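Local coordinates for protein membrane-anchored mycosin mycp1 (Mycobacterium thermoresistibile, PDB 4HVL) that probably cleaves peptide bonds as a subtilisin-like serine protease, a membrane-anchored and essential component of the ESX-1 type VII secretion system, at residues 32-37 against 295-300; 67-72 against 129-134; 177-182 against 209-214; 283-288 against 305-310. One frame throughout, in Å; residues are numbered along the deposited sequence.

Interaction 1 (32-37 against 295-300); sequences PTVYPD and PVNALQ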
loop_
_atom_site.group_PDB
_atom_site.type_symbol
_atom_site.label_atom_id
_atom_site.label_comp_id
_atom_site.label_asym_id
_atom_site.label_seq_id
_atom_site.Cartn_x
_atom_site.Cartn_y
_atom_site.Cartn_z
ATOM N N PRO A 32 15.611 -3.244 10.042
ATOM C CA PRO A 32 15.052 -2.170 10.833
ATOM C C PRO A 32 15.687 -2.141 12.206
ATOM O O PRO A 32 16.337 -3.122 12.621
ATOM C CB PRO A 32 13.583 -2.571 10.954
ATOM C CG PRO A 32 13.633 -4.046 10.965
ATOM C CD PRO A 32 14.694 -4.395 9.959
ATOM N N THR A 33 15.436 -1.055 12.930
ATOM C CA THR A 33 16.029 -0.868 14.235
ATOM C C THR A 33 15.092 -0.061 15.167
ATOM O O THR A 33 13.883 0.006 14.941
ATOM C CB THR A 33 17.489 -0.318 14.100
ATOM O OG1 THR A 33 18.107 -0.273 15.379
ATOM C CG2 THR A 33 17.570 1.081 13.430
ATOM N N VAL A 34 15.661 0.530 16.204
ATOM C CA VAL A 34 14.900 1.227 17.230
ATOM C C VAL A 34 15.619 2.499 17.628
ATOM O O VAL A 34 16.844 2.598 17.494
ATOM C CB VAL A 34 14.715 0.334 18.485
ATOM C CG1 VAL A 34 13.962 -0.936 18.121
ATOM C CG2 VAL A 34 16.062 -0.030 19.104
ATOM N N TYR A 35 14.853 3.489 18.082
ATOM C CA TYR A 35 15.435 4.667 18.708
ATOM C C TYR A 35 15.945 4.278 20.091
ATOM O O TYR A 35 15.288 3.502 20.814
ATOM C CB TYR A 35 14.417 5.808 18.812
ATOM C CG TYR A 35 14.264 6.583 17.529
ATOM C CD1 TYR A 35 15.217 7.523 17.147
ATOM C CD2 TYR A 35 13.179 6.362 16.680
ATOM C CE1 TYR A 35 15.083 8.242 15.973
ATOM C CE2 TYR A 35 13.048 7.074 15.489
ATOM C CZ TYR A 35 14.005 8.006 15.146
ATOM O OH TYR A 35 13.902 8.699 13.969
ATOM N N PRO A 36 17.120 4.812 20.474
ATOM C CA PRO A 36 17.623 4.557 21.809
ATOM C C PRO A 36 16.564 4.837 22.855
ATOM O O PRO A 36 15.841 5.801 22.722
ATOM C CB PRO A 36 18.784 5.547 21.925
ATOM C CG PRO A 36 19.315 5.616 20.529
ATOM C CD PRO A 36 18.065 5.628 19.689
ATOM N N ASP A 37 16.455 3.952 23.846
ATOM C CA ASP A 37 15.561 4.098 24.982
ATOM C C ASP A 37 14.062 4.103 24.649
ATOM O O ASP A 37 13.294 4.678 25.386
ATOM C CB ASP A 37 15.933 5.368 25.757
ATOM C CG ASP A 37 17.395 5.408 26.105
ATOM O OD1 ASP A 37 17.840 4.486 26.835
ATOM O OD2 ASP A 37 18.101 6.339 25.626
ATOM N N PRO A 295 9.689 -5.637 18.123
ATOM C CA PRO A 295 9.213 -4.291 17.822
ATOM C C PRO A 295 10.334 -3.384 17.274
ATOM O O PRO A 295 11.480 -3.457 17.731
ATOM C CB PRO A 295 8.679 -3.770 19.164
ATOM C CG PRO A 295 8.990 -4.791 20.191
ATOM C CD PRO A 295 9.610 -5.985 19.557
ATOM N N VAL A 296 9.993 -2.588 16.261
ATOM C CA VAL A 296 10.902 -1.622 15.689
ATOM C C VAL A 296 10.199 -0.283 15.457
ATOM O O VAL A 296 8.980 -0.239 15.245
ATOM C CB VAL A 296 11.485 -2.102 14.341
ATOM C CG1 VAL A 296 12.483 -3.228 14.558
ATOM C CG2 VAL A 296 10.374 -2.500 13.353
ATOM N N ASN A 297 10.985 0.794 15.436
ATOM C CA ASN A 297 10.458 2.139 15.183
ATOM C C ASN A 297 11.451 3.117 14.541
ATOM O O ASN A 297 11.223 4.322 14.562
ATOM C CB ASN A 297 9.885 2.725 16.487
ATOM C CG ASN A 297 10.953 3.043 17.507
ATOM O OD1 ASN A 297 12.139 2.764 17.297
ATOM N ND2 ASN A 297 10.543 3.634 18.629
ATOM N N ALA A 298 12.534 2.587 13.956
ATOM C CA ALA A 298 13.550 3.390 13.308
ATOM C C ALA A 298 14.159 2.611 12.153
ATOM O O ALA A 298 14.181 1.374 12.159
ATOM C CB ALA A 298 14.644 3.758 14.297
ATOM N N LEU A 299 14.675 3.361 11.188
ATOM C CA LEU A 299 15.408 2.828 10.061
ATOM C C LEU A 299 16.721 3.572 9.917
ATOM O O LEU A 299 16.854 4.718 10.381
ATOM C CB LEU A 299 14.578 3.021 8.789
ATOM C CG LEU A 299 13.261 2.265 8.852
ATOM C CD1 LEU A 299 12.355 2.696 7.729
ATOM C CD2 LEU A 299 13.512 0.755 8.837
ATOM N N GLN A 300 17.697 2.934 9.266
ATOM C CA GLN A 300 18.974 3.587 9.041
ATOM C C GLN A 300 18.776 4.578 7.896
ATOM O O GLN A 300 18.330 4.200 6.829
ATOM C CB GLN A 300 20.077 2.572 8.696
ATOM C CG GLN A 300 20.300 1.463 9.724
ATOM C CD GLN A 300 20.804 1.976 11.059
ATOM O OE1 GLN A 300 21.189 3.135 11.186
ATOM N NE2 GLN A 300 20.816 1.105 12.058
#
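Thr33 meets Ala298 as an antiparallel hydrogen-bonded pair: Thr33 N gives its hydrogen to Ala298 O at 2.8 Å. The return bond is split. Thr33 O accepts from Asn297 N at 3.0 Å, in the plane of the carbonyl, and from Ala298 N at 3.1 Å, a donor standing 53° above that plane. One oxygen thus grips two successive amides. The side chain of Asn297 adds a fourth bond: with CG held between the backbone N and the carbonyl carbon (chi1 69°), OD1 reaches Tyr35 N at 2.9 Å and receives it on a lone pair. Its ND2 is taken by Ser38 OG, so both ends of the amide are fixed. The Tyr35 ring lays one face over Ala298 CB, a CH-pi contact of 4.1 Å to the ring centroid, the methyl displaced toward the rim; Leu305 also touches this side chain, and Pro307 lies by its hydroxyl. At the other end Pro32 CB sits between Val296 CG1 and Leu299 CD2, while Leu104 of helix 102-110 backs both Pro32 and Val296. Thr33 CG2 lies 3.5 Å from Gln300 NE2, where the two side chains cross at about a right angle. Asn297 and Ala298 together facing Thr33 form a classic beta bulge, which interrupts strand 295-300 where the loop after strand 23-25 docks on this small antiparallel sheet of the subtilisin-like domain.

Interaction 2 (67-72 against 129-134); sequences AVIDTG and LSLRHT. With ZN (zinc ion), chain B.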
loop_
_atom_site.group_PDB
_atom_site.type_symbol
_atom_site.label_atom_id
_atom_site.label_comp_id
_atom_site.label_asym_id
_atom_site.label_seq_id
_atom_site.Cartn_x
_atom_site.Cartn_y
_atom_site.Cartn_z
ATOM N N ALA A 67 -2.819 -10.395 0.579
ATOM C CA ALA A 67 -1.605 -10.359 -0.214
ATOM C C ALA A 67 -0.961 -8.981 -0.093
ATOM O O ALA A 67 -1.656 -7.940 -0.183
ATOM C CB ALA A 67 -1.890 -10.661 -1.667
ATOM N N VAL A 68 0.354 -8.976 0.116
ATOM C CA VAL A 68 1.100 -7.751 0.336
ATOM C C VAL A 68 2.126 -7.595 -0.763
ATOM O O VAL A 68 3.061 -8.390 -0.850
ATOM C CB VAL A 68 1.815 -7.775 1.696
ATOM C CG1 VAL A 68 2.478 -6.431 1.969
ATOM C CG2 VAL A 68 0.832 -8.139 2.807
ATOM N N ILE A 69 1.916 -6.609 -1.637
ATOM C CA ILE A 69 2.842 -6.331 -2.733
ATOM C C ILE A 69 3.729 -5.199 -2.226
ATOM O O ILE A 69 3.279 -4.075 -2.022
ATOM C CB ILE A 69 2.088 -5.943 -4.024
ATOM C CG1 ILE A 69 1.039 -7.016 -4.353
ATOM C CG2 ILE A 69 3.067 -5.717 -5.164
ATOM C CD1 ILE A 69 0.368 -6.847 -5.691
ATOM N N ASP A 70 4.992 -5.514 -1.995
ATOM C CA ASP A 70 5.903 -4.642 -1.254
ATOM C C ASP A 70 7.350 -5.139 -1.540
ATOM O O ASP A 70 7.632 -5.546 -2.675
ATOM C CB ASP A 70 5.515 -4.704 0.232
ATOM C CG ASP A 70 5.996 -3.506 1.039
ATOM O OD1 ASP A 70 7.241 -3.301 1.069
ATOM O OD2 ASP A 70 5.137 -2.809 1.673
ATOM N N THR A 71 8.253 -5.126 -0.553
ATOM C CA THR A 71 9.657 -5.456 -0.792
ATOM C C THR A 71 10.010 -6.876 -0.277
ATOM O O THR A 71 11.178 -7.172 -0.017
ATOM C CB THR A 71 10.596 -4.445 -0.092
ATOM O OG1 THR A 71 10.442 -4.583 1.330
ATOM C CG2 THR A 71 10.279 -3.012 -0.513
ATOM N N GLY A 72 9.013 -7.753 -0.128
ATOM C CA GLY A 72 9.272 -9.046 0.504
ATOM C C GLY A 72 9.155 -8.976 2.024
ATOM O O GLY A 72 9.055 -7.882 2.631
ATOM N N LEU A 129 0.241 -13.278 2.413
ATOM C CA LEU A 129 1.028 -13.724 1.259
ATOM C C LEU A 129 1.949 -12.578 0.854
ATOM O O LEU A 129 1.473 -11.438 0.701
ATOM C CB LEU A 129 0.115 -14.082 0.100
ATOM C CG LEU A 129 -0.957 -15.100 0.464
ATOM C CD1 LEU A 129 -1.834 -15.387 -0.743
ATOM C CD2 LEU A 129 -0.337 -16.383 1.004
ATOM N N SER A 130 3.247 -12.859 0.724
ATOM C CA SER A 130 4.247 -11.829 0.387
ATOM C C SER A 130 4.704 -11.899 -1.076
ATOM O O SER A 130 5.270 -12.894 -1.524
ATOM C CB SER A 130 5.474 -11.934 1.308
ATOM O OG SER A 130 6.478 -10.968 0.966
ATOM N N LEU A 131 4.463 -10.818 -1.803
ATOM C CA LEU A 131 4.942 -10.667 -3.177
ATOM C C LEU A 131 5.949 -9.538 -3.175
ATOM O O LEU A 131 5.622 -8.408 -2.764
ATOM C CB LEU A 131 3.804 -10.296 -4.114
ATOM C CG LEU A 131 2.686 -11.305 -4.341
ATOM C CD1 LEU A 131 1.632 -11.241 -3.228
ATOM C CD2 LEU A 131 2.030 -11.042 -5.692
ATOM N N ARG A 132 7.181 -9.829 -3.588
ATOM C CA ARG A 132 8.182 -8.797 -3.702
ATOM C C ARG A 132 8.101 -8.190 -5.110
ATOM O O ARG A 132 8.340 -8.869 -6.109
ATOM C CB ARG A 132 9.598 -9.288 -3.383
ATOM C CG ARG A 132 10.636 -8.210 -3.679
ATOM C CD ARG A 132 11.948 -8.403 -2.970
ATOM N NE ARG A 132 12.687 -9.544 -3.513
ATOM C CZ ARG A 132 13.939 -9.841 -3.195
ATOM N NH1 ARG A 132 14.606 -9.087 -2.345
ATOM N NH2 ARG A 132 14.511 -10.913 -3.721
ATOM N N HIS A 133 7.774 -6.909 -5.158
ATOM C CA HIS A 133 7.740 -6.153 -6.399
ATOM C C HIS A 133 8.849 -5.080 -6.487
ATOM O O HIS A 133 9.248 -4.729 -7.602
ATOM C CB HIS A 133 6.366 -5.515 -6.609
ATOM C CG HIS A 133 6.310 -4.636 -7.812
ATOM N ND1 HIS A 133 6.476 -3.272 -7.735
ATOM C CD2 HIS A 133 6.246 -4.933 -9.132
ATOM C CE1 HIS A 133 6.464 -2.758 -8.951
ATOM N NE2 HIS A 133 6.319 -3.746 -9.814
ATOM N N THR A 134 9.349 -4.582 -5.350
ATOM C CA THR A 134 10.376 -3.531 -5.326
ATOM C C THR A 134 11.507 -3.867 -4.385
ATOM O O THR A 134 11.276 -4.506 -3.362
ATOM C CB THR A 134 9.772 -2.172 -4.870
ATOM O OG1 THR A 134 8.997 -1.636 -5.936
ATOM C CG2 THR A 134 10.831 -1.130 -4.547
HETATM ZN ZN ZN B . 6.898 -1.904 -6.143
HETATM O O HOH W 1 13.665 -6.578 -0.646
HETATM O O HOH W 2 6.040 -8.169 0.283
#
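Arg132 runs along the turn at Thr71 and Gly72. Its CB lies 3.6 Å from Gly72 N; CG, anti to the backbone N (chi1 173°), passes the Thr71 carbonyl carbon; and CD comes to 3.3 Å from Thr71 O. A bend at chi3 then carries the guanidinium onward. NH1 meets a water at the edge of the group, in its plane, and that water donates to Thr71 O, while NH2 forms a salt bridge with Asp86. Arg132 ends strand 129-132, which runs parallel to strand 67-70 as its neighbour in the seven-stranded sheet of the subtilisin fold, their segment axes 21° apart. Val68 N to Leu129 O, Leu131 N to Val68 O and Asp70 N to Leu131 O make the ladder. Beyond it Asp70 O takes His133 N at 2.8 Å and, weakly, Thr134 N. The carboxylate of Asp70, the predicted charge-relay aspartate, bonds through OD1 to Thr71 N at 2.6 Å and to His101; OD2 has Ser180 and Thr105. His133 CB packs on Ile69 CG2 at 3.6 Å. His133 ND1 and Thr134 OG1 both bind the same zinc ion, each at 2.1 Å, with Glu181 as a further ligand, and His133 NE2 is hydrogen-bonded to Ser158 O.

Interaction 3 (177-182 against 209-214); sequences INISEA and AVVIAA. With ZN (zinc ion), chain B.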
loop_
_atom_site.group_PDB
_atom_site.type_symbol
_atom_site.label_atom_id
_atom_site.label_comp_id
_atom_site.label_asym_id
_atom_site.label_seq_id
_atom_site.Cartn_x
_atom_site.Cartn_y
_atom_site.Cartn_z
ATOM N N ILE A 177 -5.861 -7.268 -1.241
ATOM C CA ILE A 177 -4.548 -7.064 -1.835
ATOM C C ILE A 177 -4.040 -5.662 -1.484
ATOM O O ILE A 177 -4.592 -4.636 -1.941
ATOM C CB ILE A 177 -4.585 -7.214 -3.374
ATOM C CG1 ILE A 177 -5.119 -8.601 -3.752
ATOM C CG2 ILE A 177 -3.191 -7.024 -3.957
ATOM C CD1 ILE A 177 -5.321 -8.826 -5.226
ATOM N N ASN A 178 -2.979 -5.611 -0.695
ATOM C CA ASN A 178 -2.354 -4.353 -0.292
ATOM C C ASN A 178 -1.219 -4.035 -1.243
ATOM O O ASN A 178 -0.238 -4.791 -1.316
ATOM C CB ASN A 178 -1.797 -4.486 1.129
ATOM C CG ASN A 178 -1.200 -3.197 1.660
ATOM O OD1 ASN A 178 -1.884 -2.344 2.227
ATOM N ND2 ASN A 178 0.085 -3.075 1.522
ATOM N N ILE A 179 -1.345 -2.922 -1.964
ATOM C CA ILE A 179 -0.324 -2.510 -2.917
ATOM C C ILE A 179 0.414 -1.291 -2.364
ATOM O O ILE A 179 -0.142 -0.200 -2.279
ATOM C CB ILE A 179 -0.935 -2.165 -4.301
ATOM C CG1 ILE A 179 -1.785 -3.337 -4.804
ATOM C CG2 ILE A 179 0.181 -1.818 -5.290
ATOM C CD1 ILE A 179 -2.316 -3.216 -6.230
ATOM N N SER A 180 1.659 -1.506 -1.966
ATOM C CA SER A 180 2.491 -0.454 -1.442
ATOM C C SER A 180 3.114 0.345 -2.589
ATOM O O SER A 180 3.546 1.463 -2.383
ATOM C CB SER A 180 3.597 -1.008 -0.527
ATOM O OG SER A 180 3.074 -1.801 0.531
ATOM N N GLU A 181 3.166 -0.231 -3.794
ATOM C CA GLU A 181 3.800 0.447 -4.948
ATOM C C GLU A 181 3.008 1.702 -5.290
ATOM O O GLU A 181 1.775 1.666 -5.367
ATOM C CB GLU A 181 3.839 -0.498 -6.166
ATOM C CG GLU A 181 4.318 0.105 -7.481
ATOM C CD GLU A 181 5.744 0.613 -7.415
ATOM O OE1 GLU A 181 6.595 -0.013 -6.769
ATOM O OE2 GLU A 181 6.015 1.668 -8.022
ATOM N N ALA A 182 3.710 2.813 -5.479
ATOM C CA ALA A 182 3.077 4.025 -5.975
ATOM C C ALA A 182 4.022 4.638 -6.978
ATOM O O ALA A 182 4.897 5.419 -6.616
ATOM C CB ALA A 182 2.769 4.986 -4.839
ATOM N N ALA A 209 -11.616 -9.660 -4.909
ATOM C CA ALA A 209 -10.618 -9.111 -3.997
ATOM C C ALA A 209 -10.751 -7.615 -3.844
ATOM O O ALA A 209 -11.049 -6.887 -4.791
ATOM C CB ALA A 209 -9.207 -9.456 -4.450
ATOM N N VAL A 210 -10.529 -7.167 -2.624
ATOM C CA VAL A 210 -10.501 -5.750 -2.314
ATOM C C VAL A 210 -9.082 -5.324 -2.590
ATOM O O VAL A 210 -8.173 -5.986 -2.104
ATOM C CB VAL A 210 -10.786 -5.504 -0.832
ATOM C CG1 VAL A 210 -10.349 -4.091 -0.425
ATOM C CG2 VAL A 210 -12.258 -5.735 -0.545
ATOM N N VAL A 211 -8.888 -4.256 -3.363
ATOM C CA VAL A 211 -7.540 -3.753 -3.630
ATOM C C VAL A 211 -7.325 -2.402 -2.977
ATOM O O VAL A 211 -8.065 -1.491 -3.225
ATOM C CB VAL A 211 -7.237 -3.639 -5.145
ATOM C CG1 VAL A 211 -5.794 -3.215 -5.347
ATOM C CG2 VAL A 211 -7.468 -4.981 -5.830
ATOM N N ILE A 212 -6.282 -2.290 -2.167
ATOM C CA ILE A 212 -5.937 -1.053 -1.465
ATOM C C ILE A 212 -4.578 -0.574 -1.995
ATOM O O ILE A 212 -3.649 -1.368 -2.128
ATOM C CB ILE A 212 -5.826 -1.277 0.047
ATOM C CG1 ILE A 212 -7.084 -1.931 0.635
ATOM C CG2 ILE A 212 -5.531 0.026 0.753
ATOM C CD1 ILE A 212 -8.402 -1.187 0.446
ATOM N N ALA A 213 -4.466 0.715 -2.307
ATOM C CA ALA A 213 -3.214 1.268 -2.819
ATOM C C ALA A 213 -2.712 2.449 -1.981
ATOM O O ALA A 213 -3.497 3.279 -1.515
ATOM C CB ALA A 213 -3.374 1.713 -4.268
ATOM N N ALA A 214 -1.395 2.535 -1.835
ATOM C CA ALA A 214 -0.756 3.679 -1.220
ATOM C C ALA A 214 -0.926 4.922 -2.092
ATOM O O ALA A 214 -0.793 4.855 -3.317
ATOM C CB ALA A 214 0.726 3.385 -1.031
HETATM ZN ZN ZN B . 6.898 -1.904 -6.143
HETATM O O HOH W 3 -0.439 3.508 -5.760
#
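Ile177 and Ile179 each use both backbone polar atoms to join strand 210-214. Ile177 N donates to Val210 O at 2.8 Å and Ile177 O accepts from Ile212 N; Ile179 N donates to Ile212 O, and Ile179 O accepts from Ala214 N at 3.0 Å. This alternation is the parallel beta ladder, with the axes of the short segments 16° apart. Past its end a water bridges the chains, donating to Glu181 O and to Ala214 O. Apolar contacts line one face of the sheet. Ile179 CD1 comes within 3.6 Å of Val211 CG1; this branch, anti to the backbone N (chi1 -176°), is the one that meets it, and the two side chains lie oblique to each other. Ile177 CD1 meets Ala209 CB at 4.0 Å. Beyond the ladder, the methyl of Ala214 packs on a carbonyl, its CB 3.7 Å from Ser180 O. The metal contact follows the strand: Glu181 OE1 binds the zinc ion at 2.0 Å, the side chain bending at chi2 to bring it there, and joins ligands from segment 129-134. Ser180 touches Ser312 of helix 311-328. Helix 154-171 covers Ile177 and Ile179, helices 334-343 and 311-328 pack over Ile212 from the other face, and strands 65-70 and 256-261 continue the sheet beyond the two strands.

Interaction 4 (283-288 against 305-310); sequences AENITA and LVPVAG. With ACT (acetate ion), chain L.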
loop_
_atom_site.group_PDB
_atom_site.type_symbol
_atom_site.label_atom_id
_atom_site.label_comp_id
_atom_site.label_asym_id
_atom_site.label_seq_id
_atom_site.Cartn_x
_atom_site.Cartn_y
_atom_site.Cartn_z
ATOM N N ALA A 283 0.590 7.355 9.108
ATOM C CA ALA A 283 1.705 7.182 8.173
ATOM C C ALA A 283 3.042 7.734 8.699
ATOM O O ALA A 283 4.032 7.720 7.967
ATOM C CB ALA A 283 1.342 7.866 6.863
ATOM N N GLU A 284 3.075 8.204 9.948
ATOM C CA GLU A 284 4.270 8.814 10.539
ATOM C C GLU A 284 4.540 8.199 11.917
ATOM O O GLU A 284 3.617 7.753 12.604
ATOM C CB GLU A 284 4.078 10.332 10.715
ATOM C CG GLU A 284 3.756 11.113 9.456
ATOM C CD GLU A 284 3.371 12.560 9.754
ATOM O OE1 GLU A 284 3.844 13.135 10.768
ATOM O OE2 GLU A 284 2.572 13.123 8.990
ATOM N N ASN A 285 5.818 8.181 12.313
ATOM C CA ASN A 285 6.215 7.764 13.669
ATOM C C ASN A 285 5.608 6.409 14.005
ATOM O O ASN A 285 5.014 6.197 15.078
ATOM C CB ASN A 285 5.832 8.848 14.689
ATOM C CG ASN A 285 6.551 10.168 14.448
ATOM O OD1 ASN A 285 5.934 11.176 14.104
ATOM N ND2 ASN A 285 7.858 10.173 14.643
ATOM N N ILE A 286 5.781 5.492 13.056
ATOM C CA ILE A 286 5.159 4.175 13.092
ATOM C C ILE A 286 6.018 3.185 13.918
ATOM O O ILE A 286 7.259 3.253 13.932
ATOM C CB ILE A 286 4.916 3.657 11.647
ATOM C CG1 ILE A 286 3.906 4.540 10.900
ATOM C CG2 ILE A 286 4.464 2.202 11.613
ATOM C CD1 ILE A 286 2.571 4.706 11.589
ATOM N N THR A 287 5.328 2.325 14.658
ATOM C CA THR A 287 5.931 1.161 15.299
ATOM C C THR A 287 5.453 -0.055 14.546
ATOM O O THR A 287 4.272 -0.157 14.190
ATOM C CB THR A 287 5.503 1.089 16.757
ATOM O OG1 THR A 287 6.006 2.251 17.423
ATOM C CG2 THR A 287 6.021 -0.168 17.449
ATOM N N ALA A 288 6.375 -0.969 14.281
ATOM C CA ALA A 288 6.056 -2.170 13.540
ATOM C C ALA A 288 6.931 -3.297 14.092
ATOM O O ALA A 288 7.574 -3.125 15.153
ATOM C CB ALA A 288 6.299 -1.912 12.051
ATOM N N LEU A 305 19.539 7.720 12.282
ATOM C CA LEU A 305 18.187 7.131 12.351
ATOM C C LEU A 305 17.084 8.030 11.792
ATOM O O LEU A 305 17.103 9.249 11.970
ATOM C CB LEU A 305 17.841 6.761 13.788
ATOM C CG LEU A 305 18.838 5.795 14.428
ATOM C CD1 LEU A 305 18.437 5.471 15.854
ATOM C CD2 LEU A 305 18.985 4.530 13.596
ATOM N N VAL A 306 16.119 7.413 11.121
ATOM C CA VAL A 306 14.931 8.119 10.665
ATOM C C VAL A 306 13.699 7.326 11.127
ATOM O O VAL A 306 13.814 6.149 11.497
ATOM C CB VAL A 306 14.937 8.328 9.128
ATOM C CG1 VAL A 306 16.131 9.175 8.708
ATOM C CG2 VAL A 306 14.933 6.997 8.398
ATOM N N PRO A 307 12.530 7.979 11.173
ATOM C CA PRO A 307 11.346 7.273 11.664
ATOM C C PRO A 307 10.828 6.290 10.638
ATOM O O PRO A 307 11.175 6.377 9.461
ATOM C CB PRO A 307 10.322 8.399 11.902
ATOM C CG PRO A 307 11.097 9.685 11.854
ATOM C CD PRO A 307 12.282 9.426 10.984
ATOM N N VAL A 308 10.025 5.338 11.080
ATOM C CA VAL A 308 9.268 4.487 10.175
ATOM C C VAL A 308 8.055 5.313 9.714
ATOM O O VAL A 308 7.208 5.705 10.527
ATOM C CB VAL A 308 8.786 3.207 10.895
ATOM C CG1 VAL A 308 7.950 2.339 9.979
ATOM C CG2 VAL A 308 9.965 2.412 11.462
ATOM N N ALA A 309 7.979 5.590 8.415
ATOM C CA ALA A 309 6.939 6.436 7.868
ATOM C C ALA A 309 6.629 6.126 6.396
ATOM O O ALA A 309 7.436 5.544 5.688
ATOM C CB ALA A 309 7.335 7.894 8.011
ATOM N N GLY A 310 5.452 6.551 5.945
ATOM C CA GLY A 310 5.125 6.481 4.533
ATOM C C GLY A 310 3.681 6.110 4.287
ATOM O O GLY A 310 3.009 5.535 5.151
HETATM C C ACT L . 8.881 7.228 17.167
HETATM O O ACT L . 8.346 6.291 17.834
HETATM O OXT ACT L . 8.908 7.262 15.900
HETATM C CH3 ACT L . 9.502 8.355 17.943
#
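Ala283 and Ile286 join segment 305-310 through two backbone hydrogen bonds, Gly310 N to Ala283 O at 2.7 Å and Ile286 N to Val308 O at 2.9 Å. Between them the chain turns through Asn285, whose phi and psi (52°, 49°) are those of the left-handed region, and Asn285 N points too poorly at Val308 O to bond. Among the side chains, Ile286 and Val308 carry the apolar contact, crossing at about a right angle: Val308 CG1, anti to its backbone N (chi1 178°), reaches Ile286 CB at 3.7 Å and lies a little farther from CG2. Val308 CB in turn rests 3.4 Å from Ile286 O. Ala309 CB sits 3.3 Å from Ala283 O, and Ala283 CB is equally near Gly310 O. At the surface, Asn285 ND2 approaches Pro307 CB at 4.1 Å and makes a weak hydrogen bond to an acetate ion, probably from the crystallisation liquor. Glu284 CB points away from segment 305-310, and its OE2 is hydrogen-bonded to Ser268 OG. Gly310 is the N-cap of helix 311-328, which carries the predicted charge-relay Ser312, so its bond to Ala283 ties the helix start to the end of strand 277-282. Phe313 of this helix packs on both Ile286 and Val308; Leu104 of helix 102-110 also touches Val308, and Ala288 begins strand 288-289 and packs on Leu104 too.

From the N terminus, the loop at 32-37 opens interaction 1, which closes some 258 residues later at 295-300 and so encloses interactions 2 and 3. Interaction 2 brings 129-134 back beside 67-72, and interaction 3 then pairs 177-182 with 209-214, the two following in series. They meet within the large parallel sheet, where strands 65-70 and 176-179 are neighbours, and supply ligands to one zinc ion. Interaction 4 opens at 283-288, before interaction 1 closes, and ends at 305-310, so these two cross. They touch in the small antiparallel sheet, linking the N-terminal loop to the entry of helix 311-328.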